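PDB 4P9F: HTH-type transcriptional regulator mcbR from Escherichia coli UMEA 3718-1, which represses expression of McbA by binding to its promoter region, which prevents colanic acid overproduction and mucoidy, and is important for biofilm formation. Local coordinates for residues 78-81 with 82-85. Sequence-based numbering, arbitrary orientation.
Sequences EINR and IRYE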
loop_
_atom_site.group_PDB
_atom_site.type_symbol
_atom_site.label_atom_id
_atom_site.label_comp_id
_atom_site.label_asym_id
_atom_site.label_seq_id
_atom_site.Cartn_x
_atom_site.Cartn_y
_atom_site.Cartn_z
ATOM N N GLU A 78 4.084 -7.228 10.967
ATOM C CA GLU A 78 3.103 -7.169 9.879
ATOM C C GLU A 78 3.610 -6.406 8.656
ATOM O O GLU A 78 3.464 -6.863 7.512
ATOM C CB GLU A 78 1.798 -6.554 10.375
ATOM C CG GLU A 78 0.770 -6.427 9.258
ATOM C CD GLU A 78 -0.556 -5.846 9.731
ATOM O OE1 GLU A 78 -0.680 -5.502 10.925
ATOM O OE2 GLU A 78 -1.470 -5.733 8.894
ATOM N N ILE A 79 4.190 -5.234 8.895
ATOM C CA ILE A 79 4.764 -4.418 7.825
ATOM C C ILE A 79 5.856 -5.186 7.079
ATOM O O ILE A 79 5.933 -5.135 5.847
ATOM C CB ILE A 79 5.356 -3.105 8.381
ATOM C CG1 ILE A 79 4.224 -2.218 8.912
ATOM C CG2 ILE A 79 6.183 -2.374 7.307
ATOM C CD1 ILE A 79 4.698 -1.018 9.732
ATOM N N ASN A 80 6.707 -5.887 7.826
ATOM C CA ASN A 80 7.767 -6.689 7.209
ATOM C C ASN A 80 7.231 -7.834 6.354
ATOM O O ASN A 80 7.737 -8.083 5.264
ATOM C CB ASN A 80 8.706 -7.248 8.278
ATOM C CG ASN A 80 9.639 -6.197 8.818
ATOM O OD1 ASN A 80 9.979 -5.246 8.118
ATOM N ND2 ASN A 80 10.047 -6.347 10.074
ATOM N N ARG A 81 6.193 -8.501 6.841
ATOM C CA ARG A 81 5.582 -9.601 6.106
ATOM C C ARG A 81 4.978 -9.101 4.798
ATOM O O ARG A 81 5.135 -9.736 3.754
ATOM C CB ARG A 81 4.520 -10.297 6.956
ATOM C CG ARG A 81 5.104 -10.997 8.164
ATOM C CD ARG A 81 4.030 -11.537 9.082
ATOM N NE ARG A 81 3.352 -12.677 8.495
ATOM C CZ ARG A 81 2.542 -13.479 9.171
ATOM N NH1 ARG A 81 2.310 -13.250 10.456
ATOM N NH2 ARG A 81 1.966 -14.505 8.561
ATOM N N ILE A 82 4.320 -7.949 4.849
ATOM C CA ILE A 82 3.735 -7.372 3.648
ATOM C C ILE A 82 4.822 -6.948 2.663
ATOM O O ILE A 82 4.790 -7.309 1.489
ATOM C CB ILE A 82 2.839 -6.150 3.965
ATOM C CG1 ILE A 82 1.697 -6.535 4.916
ATOM C CG2 ILE A 82 2.258 -5.572 2.663
ATOM C CD1 ILE A 82 0.945 -5.338 5.506
ATOM N N ARG A 83 5.800 -6.195 3.134
ATOM C CA ARG A 83 6.789 -5.664 2.212
ATOM C C ARG A 83 7.720 -6.754 1.694
ATOM O O ARG A 83 8.316 -6.613 0.631
ATOM C CB ARG A 83 7.586 -4.566 2.880
ATOM C CG ARG A 83 8.571 -5.070 3.909
ATOM C CD ARG A 83 9.198 -3.876 4.590
ATOM N NE ARG A 83 10.253 -4.246 5.532
ATOM C CZ ARG A 83 11.549 -4.240 5.249
ATOM N NH1 ARG A 83 11.978 -3.880 4.036
ATOM N NH2 ARG A 83 12.415 -4.574 6.193
ATOM N N TYR A 84 7.852 -7.827 2.452
ATOM C CA TYR A 84 8.625 -8.969 1.987
ATOM C C TYR A 84 8.130 -9.403 0.612
ATOM O O TYR A 84 8.904 -9.426 -0.340
ATOM C CB TYR A 84 8.529 -10.121 2.980
ATOM C CG TYR A 84 9.292 -11.366 2.576
ATOM C CD1 TYR A 84 10.649 -11.511 2.865
ATOM C CD2 TYR A 84 8.651 -12.399 1.911
ATOM C CE1 TYR A 84 11.341 -12.675 2.495
ATOM C CE2 TYR A 84 9.326 -13.555 1.544
ATOM C CZ TYR A 84 10.668 -13.691 1.839
ATOM O OH TYR A 84 11.316 -14.847 1.458
ATOM N N GLU A 85 6.831 -9.681 0.494
ATOM C CA GLU A 85 6.271 -10.093 -0.790
ATOM C C GLU A 85 6.395 -9.025 -1.856
ATOM O O GLU A 85 6.726 -9.334 -2.998
ATOM C CB GLU A 85 4.804 -10.506 -0.651
ATOM C CG GLU A 85 4.595 -11.639 0.317
ATOM C CD GLU A 85 5.265 -12.933 -0.134
ATOM O OE1 GLU A 85 5.437 -13.133 -1.358
ATOM O OE2 GLU A 85 5.606 -13.757 0.739
HETATM O O HOH W 1 5.598 -12.606 3.764
#
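Asn80 and Arg83, three residues apart on helix 73-95, run side by side and join through a single acceptor. Asn80 OD1 takes a nearly straight bond from Arg83 NE at 2.8 Å, a donor that lies in the plane of the Asn80 side-chain carbonyl, and a second, more bent one from Arg83 NH2 at 3.2 Å, which reaches it from above that plane. The oxygen sits in the guanidinium plane, at the NE side, while the amide is turned 56° against it. Arg83 reaches this place with CG lodged between its backbone N and carbonyl carbon (chi1 73°) and the chain then extended to NE. Its remaining nitrogen, NH1, forms a salt bridge to Glu87, so the flat group is gripped on two sides and its rotation is restrained.

Backbone bonds of the i to i+4 kind run through the segment: Ile82 N to Glu78 O at 3.0 Å, Arg83 N to Ile79 O at 2.9 Å and Tyr84 N to Asn80 O at 2.8 Å. At the next step Arg81 O accepts from a water (2.9 Å) that also donates to Glu85 OE2, bridging carbonyl and carboxylate.

The CG1-CD1 branch of Ile82 lies beside the Glu78 chain, with CD1 3.9 Å from Glu78 CG, and the extended Glu78 chain carries OE2 to the backbone N of Leu145 of the second subunit.

Asn80 and Arg83 pack against Met156 and Ile206 of helices 143-156 and 191-210; Glu78, Ile79, Arg81 and Glu85 also meet the second subunit. Two successive turns of helix 73-95 thus link the interior of the all-helical FCD domain of this GntR-family regulator to its dimer interface.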